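Local coordinates for protein COG0778: Nitroreductase (Streptococcus pneumoniae, PDB 2B67) that binds flavin mononucleotide and, as a member of the nitroreductase family, probably uses it to pass electrons from a reduced nicotinamide cofactor to an acceptor, at residues S41-S45 with L115-F119; N68-V72 with S153-L157. All coordinates share one frame. Residue numbers count along the deposited sequence, not the author numbering.

Contact 1 of 2, residues S41-S45 with L115-F119; sequences SAHNS and LPAEF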
ATOM      1  N   SER A  41       0.469  -6.557  -7.263  1.00 13.94           N
ATOM      2  CA  SER A  41       0.308  -5.239  -7.906  1.00 14.21           C
ATOM      3  C   SER A  41      -0.766  -5.436  -8.959  1.00 14.72           C
ATOM      4  O   SER A  41      -0.964  -6.567  -9.414  1.00 14.07           O
ATOM      5  CB  SER A  41       1.611  -4.769  -8.578  1.00 13.57           C
ATOM      6  OG  SER A  41       2.234  -5.830  -9.316  1.00 14.36           O
ATOM      7  N   ALA A  42      -1.486  -4.364  -9.306  1.00 15.23           N
ATOM      8  CA  ALA A  42      -2.478  -4.417 -10.401  1.00 16.17           C
ATOM      9  C   ALA A  42      -1.823  -5.008 -11.645  1.00 16.03           C
ATOM     10  O   ALA A  42      -0.715  -4.598 -12.005  1.00 16.29           O
ATOM     11  CB  ALA A  42      -3.037  -3.020 -10.684  1.00 16.33           C
ATOM     12  N   HIS A  43      -2.441  -6.026 -12.257  1.00 15.87           N
ATOM     13  CA  HIS A  43      -1.917  -6.619 -13.521  1.00 16.32           C
ATOM     14  C   HIS A  43      -0.597  -7.359 -13.363  1.00 15.99           C
ATOM     15  O   HIS A  43       0.025  -7.762 -14.373  1.00 15.40           O
ATOM     16  CB  HIS A  43      -1.695  -5.536 -14.588  1.00 16.85           C
ATOM     17  CG  HIS A  43      -2.924  -4.758 -14.911  1.00 19.27           C
ATOM     18  ND1 HIS A  43      -3.089  -3.444 -14.524  1.00 18.54           N
ATOM     19  CD2 HIS A  43      -4.052  -5.105 -15.581  1.00 20.45           C
ATOM     20  CE1 HIS A  43      -4.272  -3.017 -14.938  1.00 20.80           C
ATOM     21  NE2 HIS A  43      -4.875  -4.005 -15.577  1.00 20.31           N
ATOM     22  N   ASN A  44      -0.150  -7.501 -12.105  1.00 15.80           N
ATOM     23  CA  ASN A  44       1.209  -7.918 -11.799  1.00 15.22           C
ATOM     24  C   ASN A  44       2.198  -7.005 -12.518  1.00 14.52           C
ATOM     25  O   ASN A  44       3.270  -7.430 -12.886  1.00 15.00           O
ATOM     26  CB  ASN A  44       1.438  -9.410 -12.145  1.00 15.19           C
ATOM     27  CG  ASN A  44       2.715  -9.969 -11.551  1.00 16.71           C
ATOM     28  OD1 ASN A  44       3.197  -9.538 -10.470  1.00 16.49           O
ATOM     29  ND2 ASN A  44       3.266 -10.973 -12.227  1.00 17.40           N
ATOM     30  N   SER A  45       1.847  -5.721 -12.652  1.00 15.02           N
ATOM     31  CA  SER A  45       2.705  -4.745 -13.319  1.00 14.48           C
ATOM     32  C   SER A  45       3.956  -4.353 -12.522  1.00 14.16           C
ATOM     33  O   SER A  45       4.904  -3.854 -13.091  1.00 14.23           O
ATOM     34  CB  SER A  45       1.909  -3.476 -13.671  1.00 15.26           C
ATOM     35  OG  SER A  45       1.519  -2.754 -12.493  1.00 13.95           O
ATOM     36  N   LEU A 115      -1.853  -5.267 -22.637  1.00 22.45           N
ATOM     37  CA  LEU A 115      -1.801  -4.461 -21.450  1.00 22.60           C
ATOM     38  C   LEU A 115      -1.463  -3.000 -21.796  1.00 21.88           C
ATOM     39  O   LEU A 115      -2.236  -2.118 -21.417  1.00 22.21           O
ATOM     40  CB  LEU A 115      -0.853  -5.046 -20.408  1.00 22.57           C
ATOM     41  CG  LEU A 115      -1.301  -4.970 -18.950  1.00 24.02           C
ATOM     42  CD1 LEU A 115      -0.108  -5.121 -17.971  1.00 21.72           C
ATOM     43  CD2 LEU A 115      -2.120  -3.731 -18.662  1.00 22.11           C
ATOM     44  N   PRO A 116      -0.352  -2.739 -22.522  1.00 22.30           N
ATOM     45  CA  PRO A 116      -0.034  -1.360 -22.901  1.00 22.36           C
ATOM     46  C   PRO A 116      -1.179  -0.626 -23.589  1.00 22.91           C
ATOM     47  O   PRO A 116      -1.320   0.594 -23.394  1.00 22.64           O
ATOM     48  CB  PRO A 116       1.153  -1.515 -23.860  1.00 22.37           C
ATOM     49  CG  PRO A 116       1.822  -2.749 -23.376  1.00 22.36           C
ATOM     50  CD  PRO A 116       0.691  -3.670 -22.999  1.00 22.44           C
ATOM     51  N   ALA A 117      -1.991  -1.362 -24.365  1.00 22.87           N
ATOM     52  CA  ALA A 117      -3.115  -0.759 -25.085  1.00 23.31           C
ATOM     53  C   ALA A 117      -4.165  -0.297 -24.081  1.00 22.76           C
ATOM     54  O   ALA A 117      -4.734   0.793 -24.226  1.00 23.04           O
ATOM     55  CB  ALA A 117      -3.720  -1.740 -26.137  1.00 22.64           C
ATOM     56  N   GLU A 118      -4.374  -1.105 -23.044  1.00 22.09           N
ATOM     57  CA  GLU A 118      -5.208  -0.715 -21.893  1.00 23.33           C
ATOM     58  C   GLU A 118      -4.732   0.523 -21.167  1.00 22.38           C
ATOM     59  O   GLU A 118      -5.536   1.381 -20.837  1.00 22.40           O
ATOM     60  CB  GLU A 118      -5.250  -1.822 -20.869  1.00 23.77           C
ATOM     61  CG  GLU A 118      -6.443  -2.663 -20.996  1.00 29.27           C
ATOM     62  CD  GLU A 118      -6.169  -4.060 -20.556  1.00 34.07           C
ATOM     63  OE1 GLU A 118      -5.961  -4.261 -19.340  1.00 37.72           O
ATOM     64  OE2 GLU A 118      -6.153  -4.953 -21.430  1.00 38.89           O
ATOM     65  N   PHE A 119      -3.423   0.580 -20.891  1.00 22.48           N
ATOM     66  CA  PHE A 119      -2.811   1.692 -20.177  1.00 22.00           C
ATOM     67  C   PHE A 119      -2.930   2.995 -20.955  1.00 22.43           C
ATOM     68  O   PHE A 119      -3.094   4.069 -20.377  1.00 22.16           O
ATOM     69  CB  PHE A 119      -1.334   1.410 -19.910  1.00 21.79           C
ATOM     70  CG  PHE A 119      -1.067   0.426 -18.780  1.00 20.00           C
ATOM     71  CD1 PHE A 119       0.037  -0.433 -18.857  1.00 19.52           C
ATOM     72  CD2 PHE A 119      -1.884   0.375 -17.656  1.00 20.39           C
ATOM     73  CE1 PHE A 119       0.339  -1.331 -17.820  1.00 19.66           C
ATOM     74  CE2 PHE A 119      -1.620  -0.535 -16.604  1.00 22.42           C
ATOM     75  CZ  PHE A 119      -0.490  -1.396 -16.684  1.00 20.08           C
TER
HETATM   76  O   HOH W   1      -6.838  -2.150 -17.441  1.00 38.75           O
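Ser41 and Ala42 lie in the flavin-binding loop between helix 26-36 and strand 48-53; Ser41 OG accepts a bond from Gln46 N, and Ser41 O takes Asn44 N at 3.0 Å, curling the loop into a tight turn. The CA-to-CB bond of His43 points toward helix 105-120. Leu115 CD2 sits 4.0 Å from the centroid of the His43 ring, 13° off the normal, a CH-pi contact. Phe119 directs its edge toward the face of the same imidazole, offset, with centroids 5.4 Å apart and planes at 86°. His43 ND1 hydrogen-bonds to Tyr130 OH, and a water 3.3 Å from His43 NE2 and 3.0 Å from Glu118 OE1 bridges those two side chains. Asn44 points its CB away, and its ND2 hydrogen-bonds to Tyr193 O of the second subunit; Ser45 OG also bonds to Tyr130 OH, while Ser45 CB lies 4.4 Å from Phe119 CZ at the ring edge. The imidazole thus joins the FMN-contacting loop to the helix by CH-pi and edge-to-face packing and a water bridge, with both ring nitrogens engaged by polar partners.

Contact 2 of 2, residues N68-V72 with S153-L157; sequences NFEQV and SNIIL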
ATOM      1  N   ASN A  68      11.899  16.162   8.893  1.00 16.27           N
ATOM      2  CA  ASN A  68      12.311  15.129   7.925  1.00 16.14           C
ATOM      3  C   ASN A  68      13.751  15.355   7.542  1.00 15.57           C
ATOM      4  O   ASN A  68      14.455  14.406   7.207  1.00 15.63           O
ATOM      5  CB  ASN A  68      11.412  15.097   6.671  1.00 15.65           C
ATOM      6  CG  ASN A  68       9.995  14.665   6.990  1.00 18.60           C
ATOM      7  OD1 ASN A  68       9.775  13.941   7.964  1.00 22.58           O
ATOM      8  ND2 ASN A  68       9.028  15.100   6.191  1.00 18.85           N
ATOM      9  N   PHE A  69      14.198  16.621   7.572  1.00 15.39           N
ATOM     10  CA  PHE A  69      15.597  16.922   7.301  1.00 15.14           C
ATOM     11  C   PHE A  69      16.519  16.118   8.228  1.00 16.51           C
ATOM     12  O   PHE A  69      17.470  15.481   7.774  1.00 16.81           O
ATOM     13  CB  PHE A  69      15.919  18.432   7.413  1.00 15.28           C
ATOM     14  CG  PHE A  69      17.381  18.722   7.265  1.00 14.48           C
ATOM     15  CD1 PHE A  69      17.977  18.724   6.007  1.00 14.99           C
ATOM     16  CD2 PHE A  69      18.186  18.957   8.394  1.00 14.58           C
ATOM     17  CE1 PHE A  69      19.331  18.944   5.861  1.00 14.54           C
ATOM     18  CE2 PHE A  69      19.538  19.179   8.262  1.00 12.81           C
ATOM     19  CZ  PHE A  69      20.118  19.177   6.996  1.00 15.54           C
ATOM     20  N   GLU A  70      16.245  16.147   9.530  1.00 17.38           N
ATOM     21  CA  GLU A  70      17.096  15.407  10.463  1.00 19.07           C
ATOM     22  C   GLU A  70      16.969  13.888  10.297  1.00 18.95           C
ATOM     23  O   GLU A  70      17.944  13.154  10.461  1.00 19.53           O
ATOM     24  CB  GLU A  70      16.770  15.798  11.892  1.00 19.84           C
ATOM     25  CG  GLU A  70      17.475  17.095  12.335  1.00 25.01           C
ATOM     26  CD  GLU A  70      16.689  18.344  12.028  1.00 30.06           C
ATOM     27  OE1 GLU A  70      15.570  18.262  11.447  1.00 33.71           O
ATOM     28  OE2 GLU A  70      17.204  19.428  12.371  1.00 34.47           O
ATOM     29  N   GLN A  71      15.767  13.412   9.983  1.00 18.90           N
ATOM     30  CA  GLN A  71      15.553  11.968   9.804  1.00 18.75           C
ATOM     31  C   GLN A  71      16.368  11.425   8.637  1.00 17.85           C
ATOM     32  O   GLN A  71      17.090  10.441   8.783  1.00 17.62           O
ATOM     33  CB  GLN A  71      14.061  11.654   9.634  1.00 19.29           C
ATOM     34  CG  GLN A  71      13.245  11.886  10.920  1.00 19.44           C
ATOM     35  CD  GLN A  71      11.763  11.638  10.712  1.00 20.82           C
ATOM     36  OE1 GLN A  71      11.367  10.568  10.227  1.00 21.82           O
ATOM     37  NE2 GLN A  71      10.932  12.626  11.077  1.00 20.92           N
ATOM     38  N   VAL A  72      16.280  12.081   7.490  1.00 16.63           N
ATOM     39  CA  VAL A  72      17.018  11.629   6.339  1.00 16.48           C
ATOM     40  C   VAL A  72      18.548  11.812   6.517  1.00 17.39           C
ATOM     41  O   VAL A  72      19.335  10.972   6.049  1.00 17.10           O
ATOM     42  CB  VAL A  72      16.499  12.256   5.029  1.00 15.37           C
ATOM     43  CG1 VAL A  72      17.254  11.671   3.817  1.00 15.76           C
ATOM     44  CG2 VAL A  72      14.998  11.996   4.878  1.00 14.06           C
ATOM     45  N   SER A 153      12.203   1.848  10.653  1.00 14.43           N
ATOM     46  CA  SER A 153      11.994   2.604   9.411  1.00 14.37           C
ATOM     47  C   SER A 153      10.941   3.651   9.650  1.00 14.31           C
ATOM     48  O   SER A 153      10.186   3.560  10.612  1.00 13.66           O
ATOM     49  CB  SER A 153      11.515   1.689   8.264  1.00 13.72           C
ATOM     50  OG  SER A 153      10.377   0.908   8.645  1.00 16.73           O
ATOM     51  N   ASN A 154      10.876   4.635   8.760  1.00 14.23           N
ATOM     52  CA  ASN A 154       9.743   5.553   8.724  1.00 14.25           C
ATOM     53  C   ASN A 154       9.442   5.899   7.260  1.00 14.47           C
ATOM     54  O   ASN A 154      10.374   6.064   6.476  1.00 14.59           O
ATOM     55  CB  ASN A 154      10.067   6.813   9.514  1.00 14.01           C
ATOM     56  CG  ASN A 154       8.864   7.665   9.784  1.00 15.76           C
ATOM     57  OD1 ASN A 154       8.982   8.872   9.925  1.00 18.12           O
ATOM     58  ND2 ASN A 154       7.699   7.049   9.870  1.00 14.03           N
ATOM     59  N   ILE A 155       8.155   6.017   6.898  1.00 13.52           N
ATOM     60  CA  ILE A 155       7.737   6.383   5.541  1.00 13.77           C
ATOM     61  C   ILE A 155       7.540   7.911   5.574  1.00 14.75           C
ATOM     62  O   ILE A 155       6.844   8.435   6.460  1.00 15.00           O
ATOM     63  CB  ILE A 155       6.409   5.642   5.181  1.00 14.60           C
ATOM     64  CG1 ILE A 155       6.653   4.134   5.067  1.00 14.26           C
ATOM     65  CG2 ILE A 155       5.791   6.154   3.883  1.00 13.81           C
ATOM     66  CD1 ILE A 155       5.416   3.272   5.178  1.00 18.22           C
ATOM     67  N   ILE A 156       8.184   8.621   4.649  1.00 13.19           N
ATOM     68  CA  ILE A 156       8.170  10.072   4.625  1.00 14.39           C
ATOM     69  C   ILE A 156       7.593  10.477   3.285  1.00 14.27           C
ATOM     70  O   ILE A 156       8.056  10.038   2.222  1.00 14.38           O
ATOM     71  CB  ILE A 156       9.626  10.676   4.791  1.00 13.30           C
ATOM     72  CG1 ILE A 156      10.144  10.443   6.212  1.00 15.23           C
ATOM     73  CG2 ILE A 156       9.684  12.138   4.436  1.00 11.68           C
ATOM     74  CD1 ILE A 156      11.681  10.659   6.315  1.00 15.88           C
ATOM     75  N   LEU A 157       6.560  11.294   3.360  1.00 14.71           N
ATOM     76  CA  LEU A 157       5.953  11.890   2.208  1.00 16.52           C
ATOM     77  C   LEU A 157       6.279  13.389   2.119  1.00 16.13           C
ATOM     78  O   LEU A 157       6.155  13.998   1.051  1.00 16.75           O
ATOM     79  CB  LEU A 157       4.442  11.671   2.318  1.00 17.03           C
ATOM     80  CG  LEU A 157       3.536  11.936   1.123  1.00 20.00           C
ATOM     81  CD1 LEU A 157       4.169  11.466  -0.191  1.00 22.34           C
ATOM     82  CD2 LEU A 157       2.187  11.265   1.363  1.00 18.07           C
TER
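Ile156 reaches from the strand to the inner side of helix 68-74, its CD1 lying 3.9 Å from Val72 CG2 and, at the same separation, from Gln71 OE1. Its other branch, CG2, comes to 3.5 Å from Asn68 ND2, so this one side chain meets three helix residues spaced over a single turn. That turn is closed by Val72 N bonding to Asn68 O at 3.0 Å. Helix and strand segments run at 136° to each other, their axes 10.7 Å apart at closest approach. The strand, 152-156, is an outermost one of the antiparallel sheet in this chain and pairs with strand 174-183, whose Thr181 also touches Val72 and Ile156. In this alpha-beta sandwich of the nitroreductase family, the place where this helix packs against the edge strand lines part of the FMN pocket. Gln71 NE2 donates to FMN O2, Asn68 OD1 makes a weak bond with FMN N3 while its ND2 hydrogen-bonds to Gly158 O, and Leu157 N makes another weak bond with FMN O4, so polar groups from both segments engage the pyrimidine end of the isoalloxazine. Ile155, its CB directed away from the helix, packs on helix 124-148 and on Pro40 of the second subunit.

How the contacts relate
Contacts 1 and 2 lie on opposite sides of the chain's centre, with their centres 31 Å apart and nearest atoms about 16 Å apart. Their segments alternate along the chain: loop 41-45, helix segment 68-72, helix segment 115-119, then strand segment 153-157. Helix 124-148 runs between the two regions, touching the loop of contact 1 and the strand of contact 2. Each contact borders a separate bound FMN, and both reach the second subunit: Ala42 packs on Leu157 of the other chain, and Leu157 on the other chain's Ala42. The two regions therefore meet across the dimer interface, consistent with flavin sites assembled from both subunits, as in other nitroreductases.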